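Local coordinates for protein putative transcriptional regulator, IclR family (Arthrobacter aurescens, PDB 3OBF) that probably regulates transcription as an IclR-family DNA-binding protein, this piece being its C-terminal domain of GAF-like fold, the part that in relatives binds small-molecule effectors, at residues 49-53 and 54-58; 62-65 and 66-70; 78-82 and 83-87; 106-109 and 110-114; 115-118 and 119-123. One frame throughout, in Å; residues are numbered along the deposited sequence.

Interaction 1 (49-53 and 54-58); sequences LAPLG and ARYNE
The contact between A50-P51 and A54-Y56 is a local one around a type II beta turn on the surface, where the loop following strand 34-40 swings into the short edge strand 55-56. The turn runs from P51 to A54 and is closed by A54 N donating to P51 O at 3.0 Å, the N-H pointing at the oxygen with an angle of 158°. L52 and G53 occupy its corners. G53 has positive phi (85°), as is usual for glycine at the third position of a type II turn. Across the turn the methyl of A54 packs against the flank of the proline ring, CB to P51 CD 3.7 Å.

Y56 makes the second half of the contact. With its CG anti to the carbonyl carbon (chi1 -61°), the ring reaches back alongside the turn and brings its hydroxyl against the backbone of A50. Y56 OH lies 3.2 Å from A50 CA, which sits at the ring edge close to the ring plane. A water lying in that plane joins the two residues: it accepts from A50 N at 3.0 Å and is hydrogen-bonded to Y56 OH at 2.7 Å. The R55 side chain runs the other way, its extended chain carrying NH1 to a salt bridge with E33. Backbone bonds of G53 and A54 with C36, and of Y56 with S34, fasten the segment to strand 34-40. The whole is a tight turn leading into one of the two outermost strands of the antiparallel sheet in an IclR C-terminal, GAF-like domain.

Interaction 2 (62-65 and 66-70); sequences SSVQ and VFLAS
V64 and L68 come together through their first torsions: the valine places CG1 opposite its backbone nitrogen (chi1 170°), while the leucine turns CG away from its carbonyl carbon (chi1 -70°). The two side chains therefore lie side by side and point the same way, with V64 CG1 3.8 Å from L68 CD1. The leucine CG also rests on the backbone of the preceding turn, 3.4 Å from V64 O. That same oxygen accepts from L68 N at 2.9 Å, nearly in line with the carbonyl bond. On another flank F67 CD2 comes within 3.1 Å of S63 O, and V66 CG2 stands 3.4 Å from S62 O.

These are i to i+4 contacts along helix 62-69, a largely buried helix of the GAF-like domain that packs against its antiparallel sheet. F67 meets the ring of W29 there. Q65 extends beyond CG toward helix 92-108 and strand 111-114; its NE2 donates to L60 O and V112 O, and its OE1 accepts from R101 NE. At the far end S70 OG donates to F67 O at 2.6 Å, in the carbonyl plane, and S70 N donates to the same oxygen.

Interaction 3 (78-82 and 83-87); sequences QLLRS and GSITL
L80 forms the apolar centre with I85 and L87. Its branch CD2 lies 3.9 Å from I85 CG2 and equally far from L87 CB, the leucine chains of L80 and L87 crossing at a slant. I85 turns its two branches to different partners: CG2 goes to L80, while CG1, anti to the carbonyl carbon (chi1 -64°), lies 4.0 Å from L79 CB. Farther out L79 CD2 packs against S84 CB at 3.6 Å. Residues of helix 62-69 extend this apolar patch, V64 and L68 meeting I85 and L68 meeting L79.

This is a helix C-terminus ended by a glycine of positive phi: G83, at 85°, is the first residue to depart from helical angles after helix 73-82, and the chain then leaves as a loop. Its amide returns to L80 O at 3.1 Å, while I85 N reaches back six residues to L79 O at an angle of 171°. Both donors stand well above the carbonyl planes. A water gives hydrogen bonds to L80 O and I85 O, and accepts a weak one from L87 N. At the polar edge S82 OG and S84 OG are hydrogen-bonded at 3.0 Å, either being a possible donor. L79 O and L80 O are thus met by returning amides and, for L80 O, a water, while leucine and isoleucine branches pack the departing loop onto the helix from its apolar side.

Interaction 4 (106-109 and 110-114); sequences MERG and WAVNF
R108 approaches W110 from CB onward. The CB stands 4.1 Å from W110 O, and the first torsion, with CG opposite the backbone N (chi1 -177°), sends the chain across the indole at about a right angle. CG then lies over the centre of the six-membered ring, 3.6 Å from its centroid, a CH-pi contact on one face. CD follows over the same face, nearest W110 CE2 at 3.6 Å. A bend at chi3 (46°) turns the guanidinium over the five-membered ring, toward the backbone, so that NE donates to W110 O at 3.0 Å and NH2 to the same oxygen at 3.1 Å.

The carbonyl oxygen is thus gripped side-on by two nitrogens and lies in the guanidinium plane. This occurs where helix 92-108 ends and the chain enters strand 111-114, an outermost strand of the antiparallel sheet; between them G109 takes a positive phi of 105°, a conformation suited to glycine. At 5.2 Å from R108 CZ to the centroid of the five-membered ring of W110, any cation-pi attraction is weak. W110 also packs on N154 and A161 of helix 150-170, and its NE1, buried by the arginine, has no hydrogen-bonding partner in the model.

Interaction 5 (115-118 and 119-123); sequences GETS and IEEVG
S118 to E121 form a type I beta turn with I119 and E120 at its corners, closed by E121 N donating to S118 O at 3.1 Å and 167°, the donor standing well out of the carbonyl plane. Among the side chains, S118 and E121 lie together across the mouth of the turn. The serine hydroxyl is turned opposite its backbone nitrogen (chi1 169°), which brings OG alongside the glutamate chain, 3.6 Å from E121 CG. E121 then runs on in an extended chain, and its OE1 passes 3.7 Å from S118 CB. E120 CG comes within 3.9 Å of S118 OG.

Earlier in the loop G115, in a left-handed conformation with phi 63°, comes up against the start of strand 121-129. Its amide makes a weak bond to E121 O at 3.1 Å, and G115 CA also gives a CA-H...O contact to that oxygen, likewise at 3.1 Å. V122 CG2 rests 3.9 Å from G115 N. Elsewhere in the loop E116 OE2 forms a salt bridge with R101, and T117 OG1 accepts from N113 ND2.

The loop joins the neighbouring antiparallel strands 111-114 and 121-129. Its turn is closed by one well-aligned backbone bond, and the weak G115 bond ties the start of the loop to E121, whereas serine and glutamates meet through their carbon chains and not through hydrogen bonds to each other.

Overall arrangement
Each contact lies between consecutive residues, so the five follow in series and none nests in or crosses another. Interaction 1 closes the turn into edge strand 55-56 and touches interaction 2, in the largely buried helix 62-69, through V64. Interaction 3 ends helix 73-82; its I85 and L79 pack on L68, and its loop bonds back to N57 of interaction 1. Interaction 4 carries the chain from helix 92-108 into strand 111-114, where V112 O takes a bond from Q65. Interaction 5 closes the hairpin to strand 121-129 and meets L49 and E58 of interaction 1. Together they tie helices to both margins of the sheet, with 62-70 touching the other four.

Interaction 1 (49-53 and 54-58)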
# COMPACT_ATOMS: atom_id res chain seq x y z
N LEU A 49 0.19 9.27 -10.86
CA LEU A 49 0.01 8.79 -9.48
C LEU A 49 1.25 8.04 -9.03
O LEU A 49 1.96 7.45 -9.87
CB LEU A 49 -1.26 7.94 -9.34
CG LEU A 49 -2.60 8.59 -9.76
CD1 LEU A 49 -3.71 7.55 -9.81
CD2 LEU A 49 -2.99 9.77 -8.84
N ALA A 50 1.49 8.05 -7.72
CA ALA A 50 2.66 7.39 -7.12
C ALA A 50 3.94 7.60 -7.92
O ALA A 50 4.62 6.62 -8.27
CB ALA A 50 2.38 5.86 -6.90
N PRO A 51 4.29 8.87 -8.22
CA PRO A 51 5.53 9.07 -8.96
C PRO A 51 6.74 8.77 -8.03
O PRO A 51 6.58 8.83 -6.81
CB PRO A 51 5.48 10.57 -9.36
CG PRO A 51 4.68 11.23 -8.26
CD PRO A 51 3.66 10.16 -7.82
N LEU A 52 7.89 8.39 -8.58
CA LEU A 52 9.07 8.08 -7.77
C LEU A 52 9.30 9.16 -6.70
O LEU A 52 9.22 10.36 -6.99
CB LEU A 52 10.31 7.99 -8.67
CG LEU A 52 10.32 6.72 -9.51
CD1 LEU A 52 11.47 6.69 -10.48
CD2 LEU A 52 10.37 5.51 -8.57
N GLY A 53 9.58 8.73 -5.47
CA GLY A 53 9.90 9.69 -4.41
C GLY A 53 8.69 10.27 -3.69
O GLY A 53 8.85 10.90 -2.67
N ALA A 54 7.48 10.04 -4.21
CA ALA A 54 6.29 10.51 -3.57
C ALA A 54 6.18 9.90 -2.17
O ALA A 54 6.55 8.73 -1.93
CB ALA A 54 5.04 10.18 -4.41
N ARG A 55 5.74 10.73 -1.23
CA ARG A 55 5.67 10.37 0.17
C ARG A 55 4.25 10.53 0.68
O ARG A 55 3.61 11.55 0.43
CB ARG A 55 6.60 11.24 1.01
CG ARG A 55 8.11 11.02 0.80
CD ARG A 55 8.86 12.24 1.40
NE ARG A 55 10.30 12.28 1.10
CZ ARG A 55 11.26 11.73 1.85
NH1 ARG A 55 10.98 11.07 2.96
NH2 ARG A 55 12.53 11.83 1.47
N TYR A 56 3.76 9.53 1.39
CA TYR A 56 2.36 9.50 1.84
C TYR A 56 2.31 9.40 3.36
O TYR A 56 2.95 8.52 3.94
CB TYR A 56 1.61 8.33 1.17
CG TYR A 56 1.58 8.45 -0.34
CD1 TYR A 56 0.55 9.15 -1.00
CD2 TYR A 56 2.62 7.91 -1.11
CE1 TYR A 56 0.55 9.30 -2.39
CE2 TYR A 56 2.65 8.05 -2.49
CZ TYR A 56 1.62 8.74 -3.12
OH TYR A 56 1.67 8.85 -4.48
N ASN A 57 1.57 10.30 4.02
CA ASN A 57 1.40 10.17 5.49
C ASN A 57 -0.06 10.28 5.98
O ASN A 57 -0.31 10.55 7.16
CB ASN A 57 2.31 11.14 6.25
CG ASN A 57 1.79 12.55 6.24
OD1 ASN A 57 1.21 12.98 5.26
ND2 ASN A 57 1.97 13.27 7.33
N GLU A 58 -1.01 10.03 5.08
CA GLU A 58 -2.43 9.97 5.44
C GLU A 58 -2.74 8.54 5.83
O GLU A 58 -2.39 7.58 5.12
CB GLU A 58 -3.32 10.40 4.27
CG GLU A 58 -3.07 11.90 3.91
CD GLU A 58 -3.72 12.34 2.61
OE1 GLU A 58 -4.89 12.76 2.65
OE2 GLU A 58 -3.06 12.30 1.54
O HOH W 1 -0.42 9.61 -6.05

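Interaction 2 (62-65 and 66-70)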
# COMPACT_ATOMS: atom_id res chain seq x y z
N SER A 62 -3.62 3.54 1.26
CA SER A 62 -3.51 2.08 1.28
C SER A 62 -2.15 1.62 1.76
O SER A 62 -2.03 0.75 2.63
CB SER A 62 -3.75 1.52 -0.11
OG SER A 62 -5.13 1.56 -0.40
N SER A 63 -1.13 2.20 1.14
CA SER A 63 0.26 1.97 1.44
C SER A 63 0.58 2.17 2.93
O SER A 63 1.32 1.40 3.56
CB SER A 63 1.05 2.97 0.60
OG SER A 63 2.42 2.77 0.68
N VAL A 64 -0.00 3.22 3.48
CA VAL A 64 0.23 3.63 4.86
C VAL A 64 -0.46 2.61 5.78
O VAL A 64 0.14 2.19 6.78
CB VAL A 64 -0.25 5.08 5.10
CG1 VAL A 64 -0.22 5.43 6.61
CG2 VAL A 64 0.64 6.04 4.32
N GLN A 65 -1.67 2.18 5.41
CA GLN A 65 -2.41 1.17 6.20
C GLN A 65 -1.59 -0.10 6.33
O GLN A 65 -1.45 -0.65 7.45
CB GLN A 65 -3.75 0.82 5.55
CG GLN A 65 -4.84 1.91 5.67
CD GLN A 65 -6.12 1.53 4.92
OE1 GLN A 65 -6.79 0.53 5.26
NE2 GLN A 65 -6.47 2.31 3.90
N VAL A 66 -1.04 -0.57 5.20
CA VAL A 66 -0.24 -1.81 5.16
C VAL A 66 0.94 -1.72 6.15
O VAL A 66 1.14 -2.62 6.98
CB VAL A 66 0.25 -2.05 3.73
CG1 VAL A 66 1.32 -3.11 3.68
CG2 VAL A 66 -0.91 -2.43 2.88
N PHE A 67 1.72 -0.64 6.06
CA PHE A 67 2.83 -0.49 6.98
C PHE A 67 2.42 -0.34 8.45
O PHE A 67 3.07 -0.88 9.34
CB PHE A 67 3.75 0.66 6.56
CG PHE A 67 4.47 0.40 5.30
CD1 PHE A 67 5.31 -0.72 5.18
CD2 PHE A 67 4.32 1.24 4.21
CE1 PHE A 67 5.99 -0.99 3.98
CE2 PHE A 67 5.01 0.98 3.00
CZ PHE A 67 5.86 -0.13 2.90
N LEU A 68 1.37 0.40 8.73
CA LEU A 68 0.94 0.54 10.12
C LEU A 68 0.45 -0.80 10.73
O LEU A 68 0.52 -0.99 11.94
CB LEU A 68 -0.08 1.66 10.24
CG LEU A 68 0.44 3.09 10.02
CD1 LEU A 68 -0.69 4.09 10.17
CD2 LEU A 68 1.52 3.44 11.00
N ALA A 69 -0.03 -1.71 9.89
CA ALA A 69 -0.32 -3.08 10.33
C ALA A 69 0.91 -3.80 10.88
O ALA A 69 0.80 -4.69 11.72
CB ALA A 69 -0.99 -3.90 9.22
N SER A 70 2.10 -3.39 10.44
CA SER A 70 3.34 -3.98 10.95
C SER A 70 3.82 -3.35 12.26
O SER A 70 4.72 -3.90 12.90
CB SER A 70 4.48 -3.88 9.93
OG SER A 70 5.02 -2.56 9.91

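Interaction 3 (78-82 and 83-87)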
# COMPACT_ATOMS: atom_id res chain seq x y z
N GLN A 78 0.27 6.59 18.87
CA GLN A 78 1.16 7.71 19.00
C GLN A 78 1.31 8.50 17.69
O GLN A 78 1.27 9.72 17.71
CB GLN A 78 2.51 7.24 19.53
CG GLN A 78 2.36 6.66 20.94
CD GLN A 78 3.53 5.79 21.38
OE1 GLN A 78 4.37 5.38 20.57
NE2 GLN A 78 3.58 5.49 22.69
N LEU A 79 1.48 7.79 16.58
CA LEU A 79 1.55 8.42 15.26
C LEU A 79 0.27 9.17 14.89
O LEU A 79 0.32 10.24 14.28
CB LEU A 79 1.87 7.36 14.18
CG LEU A 79 3.33 6.90 14.12
CD1 LEU A 79 3.46 5.66 13.26
CD2 LEU A 79 4.24 8.02 13.57
N LEU A 80 -0.88 8.64 15.25
CA LEU A 80 -2.11 9.38 14.92
C LEU A 80 -2.30 10.62 15.82
O LEU A 80 -2.54 11.70 15.31
CB LEU A 80 -3.32 8.46 14.95
CG LEU A 80 -3.33 7.33 13.90
CD1 LEU A 80 -4.37 6.27 14.25
CD2 LEU A 80 -3.61 7.90 12.52
N ARG A 81 -2.15 10.46 17.14
CA ARG A 81 -2.38 11.56 18.08
C ARG A 81 -1.30 12.64 17.99
O ARG A 81 -1.54 13.79 18.38
CB ARG A 81 -2.46 11.06 19.54
CG ARG A 81 -3.42 9.93 19.81
CD ARG A 81 -4.83 10.44 19.94
NE ARG A 81 -5.85 9.38 20.07
CZ ARG A 81 -6.44 9.04 21.22
NH1 ARG A 81 -6.12 9.66 22.36
NH2 ARG A 81 -7.36 8.08 21.25
N SER A 82 -0.11 12.27 17.51
CA SER A 82 0.93 13.26 17.26
C SER A 82 0.71 14.04 15.96
O SER A 82 1.34 15.05 15.76
CB SER A 82 2.32 12.61 17.19
OG SER A 82 2.49 11.93 15.95
N GLY A 83 -0.11 13.53 15.05
CA GLY A 83 -0.29 14.18 13.77
C GLY A 83 0.78 13.78 12.76
O GLY A 83 0.75 14.24 11.63
N SER A 84 1.71 12.90 13.13
CA SER A 84 2.67 12.41 12.12
C SER A 84 1.97 11.74 10.97
O SER A 84 2.32 11.94 9.82
CB SER A 84 3.67 11.42 12.72
OG SER A 84 4.42 12.09 13.68
N ILE A 85 1.01 10.88 11.30
CA ILE A 85 0.13 10.27 10.30
C ILE A 85 -1.23 10.96 10.47
O ILE A 85 -1.69 11.05 11.60
CB ILE A 85 0.05 8.74 10.50
CG1 ILE A 85 1.42 8.08 10.27
CG2 ILE A 85 -0.98 8.13 9.61
CD1 ILE A 85 1.97 8.18 8.86
N THR A 86 -1.82 11.48 9.39
CA THR A 86 -3.03 12.29 9.52
C THR A 86 -4.29 11.48 9.29
O THR A 86 -4.34 10.59 8.41
CB THR A 86 -3.04 13.56 8.62
OG1 THR A 86 -3.06 13.17 7.26
CG2 THR A 86 -1.81 14.47 8.91
N LEU A 87 -5.29 11.78 10.10
CA LEU A 87 -6.58 11.08 10.06
C LEU A 87 -7.67 12.04 10.52
O LEU A 87 -7.47 12.76 11.50
CB LEU A 87 -6.56 9.84 10.97
CG LEU A 87 -7.87 9.05 11.09
CD1 LEU A 87 -8.23 8.43 9.74
CD2 LEU A 87 -7.77 7.97 12.16
O HOH W 2 -3.67 12.19 12.99

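Interaction 4 (106-109 and 110-114)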
# COMPACT_ATOMS: atom_id res chain seq x y z
N MSE A 106 -4.95 -7.22 6.72
CA MSE A 106 -4.02 -8.34 6.81
C MSE A 106 -4.74 -9.64 6.48
O MSE A 106 -4.20 -10.49 5.75
CB MSE A 106 -3.38 -8.42 8.20
CG MSE A 106 -2.36 -7.32 8.50
SE MSE A 106 -0.83 -7.23 7.21
CE MSE A 106 -1.47 -5.77 5.97
N GLU A 107 -5.95 -9.81 7.00
CA GLU A 107 -6.73 -11.01 6.73
C GLU A 107 -7.30 -11.02 5.30
O GLU A 107 -7.46 -12.09 4.71
CB GLU A 107 -7.82 -11.22 7.79
CG GLU A 107 -7.28 -11.30 9.24
CD GLU A 107 -7.12 -12.73 9.77
OE1 GLU A 107 -8.14 -13.34 10.17
OE2 GLU A 107 -5.97 -13.24 9.80
N ARG A 108 -7.60 -9.85 4.73
CA ARG A 108 -8.03 -9.79 3.31
C ARG A 108 -6.85 -10.01 2.35
O ARG A 108 -7.00 -10.64 1.30
CB ARG A 108 -8.76 -8.48 2.99
CG ARG A 108 -9.30 -8.37 1.56
CD ARG A 108 -10.21 -7.13 1.42
NE ARG A 108 -9.55 -6.01 2.04
CZ ARG A 108 -10.01 -5.32 3.09
NH1 ARG A 108 -11.21 -5.55 3.64
NH2 ARG A 108 -9.25 -4.34 3.57
N GLY A 109 -5.68 -9.48 2.71
CA GLY A 109 -4.48 -9.59 1.90
C GLY A 109 -4.14 -8.29 1.19
O GLY A 109 -3.09 -8.19 0.54
N TRP A 110 -5.03 -7.30 1.30
CA TRP A 110 -4.76 -5.96 0.78
C TRP A 110 -5.57 -4.89 1.53
O TRP A 110 -6.64 -5.16 2.02
CB TRP A 110 -5.04 -5.87 -0.72
CG TRP A 110 -6.51 -6.03 -1.12
CD1 TRP A 110 -7.45 -5.03 -1.26
CD2 TRP A 110 -7.18 -7.26 -1.46
NE1 TRP A 110 -8.66 -5.57 -1.67
CE2 TRP A 110 -8.52 -6.93 -1.79
CE3 TRP A 110 -6.77 -8.60 -1.53
CZ2 TRP A 110 -9.46 -7.89 -2.16
CZ3 TRP A 110 -7.71 -9.57 -1.90
CH2 TRP A 110 -9.04 -9.21 -2.20
N ALA A 111 -5.01 -3.69 1.65
CA ALA A 111 -5.73 -2.54 2.18
C ALA A 111 -6.33 -1.77 1.02
O ALA A 111 -5.87 -1.88 -0.14
CB ALA A 111 -4.81 -1.65 3.01
N VAL A 112 -7.36 -1.01 1.35
CA VAL A 112 -8.17 -0.31 0.40
C VAL A 112 -8.29 1.18 0.77
O VAL A 112 -8.49 1.53 1.93
CB VAL A 112 -9.58 -0.93 0.40
CG1 VAL A 112 -10.57 0.03 -0.17
CG2 VAL A 112 -9.60 -2.24 -0.41
N ASN A 113 -8.11 2.04 -0.22
CA ASN A 113 -8.42 3.46 -0.10
C ASN A 113 -9.38 3.79 -1.23
O ASN A 113 -8.99 3.84 -2.38
CB ASN A 113 -7.13 4.29 -0.19
CG ASN A 113 -7.39 5.79 -0.30
OD1 ASN A 113 -8.46 6.32 0.04
ND2 ASN A 113 -6.39 6.50 -0.78
N PHE A 114 -10.65 3.97 -0.93
CA PHE A 114 -11.64 4.13 -1.98
C PHE A 114 -12.08 5.59 -2.04
O PHE A 114 -13.11 5.91 -1.53
CB PHE A 114 -12.86 3.21 -1.71
CG PHE A 114 -13.83 3.09 -2.88
CD1 PHE A 114 -13.41 2.61 -4.12
CD2 PHE A 114 -15.16 3.45 -2.74
CE1 PHE A 114 -14.29 2.49 -5.20
CE2 PHE A 114 -16.06 3.34 -3.80
CZ PHE A 114 -15.63 2.86 -5.05

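Interaction 5 (115-118 and 119-123)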
# COMPACT_ATOMS: atom_id res chain seq x y z
N GLY A 115 -11.27 6.47 -2.62
CA GLY A 115 -11.55 7.93 -2.62
C GLY A 115 -11.55 8.56 -1.24
O GLY A 115 -12.21 9.60 -1.02
N GLU A 116 -10.81 7.96 -0.32
CA GLU A 116 -10.87 8.34 1.08
C GLU A 116 -9.77 9.32 1.55
O GLU A 116 -9.87 9.85 2.66
CB GLU A 116 -10.88 7.08 1.96
CG GLU A 116 -12.12 6.21 1.79
CD GLU A 116 -11.98 4.90 2.56
OE1 GLU A 116 -12.26 4.90 3.78
OE2 GLU A 116 -11.58 3.88 1.94
N THR A 117 -8.74 9.55 0.74
CA THR A 117 -7.78 10.62 1.00
C THR A 117 -7.95 11.75 -0.01
O THR A 117 -7.59 12.90 0.23
CB THR A 117 -6.33 10.11 0.96
OG1 THR A 117 -6.03 9.62 -0.35
CG2 THR A 117 -6.13 9.00 1.95
N SER A 118 -8.51 11.39 -1.16
CA SER A 118 -8.75 12.29 -2.27
C SER A 118 -9.93 11.69 -3.06
O SER A 118 -9.88 10.51 -3.46
CB SER A 118 -7.47 12.40 -3.13
OG SER A 118 -7.75 13.06 -4.36
N ILE A 119 -10.99 12.49 -3.27
CA ILE A 119 -12.23 12.01 -3.93
C ILE A 119 -12.04 11.43 -5.35
O ILE A 119 -12.90 10.71 -5.86
CB ILE A 119 -13.36 13.09 -3.97
CG1 ILE A 119 -12.77 14.46 -4.39
CG2 ILE A 119 -14.11 13.15 -2.62
CD1 ILE A 119 -13.83 15.54 -4.67
N GLU A 120 -10.91 11.77 -5.99
CA GLU A 120 -10.64 11.34 -7.37
C GLU A 120 -9.51 10.28 -7.47
O GLU A 120 -8.99 10.00 -8.56
CB GLU A 120 -10.34 12.57 -8.26
CG GLU A 120 -8.90 13.13 -8.13
CD GLU A 120 -8.64 14.40 -8.95
OE1 GLU A 120 -9.41 15.39 -8.81
OE2 GLU A 120 -7.65 14.40 -9.73
N GLU A 121 -9.12 9.69 -6.34
CA GLU A 121 -8.11 8.63 -6.38
C GLU A 121 -8.50 7.44 -5.53
O GLU A 121 -9.10 7.58 -4.47
CB GLU A 121 -6.73 9.11 -5.92
CG GLU A 121 -6.27 10.49 -6.39
CD GLU A 121 -4.98 10.92 -5.66
OE1 GLU A 121 -4.71 10.44 -4.53
OE2 GLU A 121 -4.23 11.73 -6.24
N VAL A 122 -8.11 6.28 -6.00
CA VAL A 122 -8.37 5.02 -5.34
C VAL A 122 -7.00 4.33 -5.14
O VAL A 122 -6.04 4.69 -5.80
CB VAL A 122 -9.30 4.23 -6.24
CG1 VAL A 122 -8.97 2.76 -6.31
CG2 VAL A 122 -10.74 4.49 -5.89
N GLY A 123 -6.92 3.36 -4.23
CA GLY A 123 -5.71 2.57 -4.06
C GLY A 123 -5.91 1.26 -3.34
O GLY A 123 -6.75 1.13 -2.44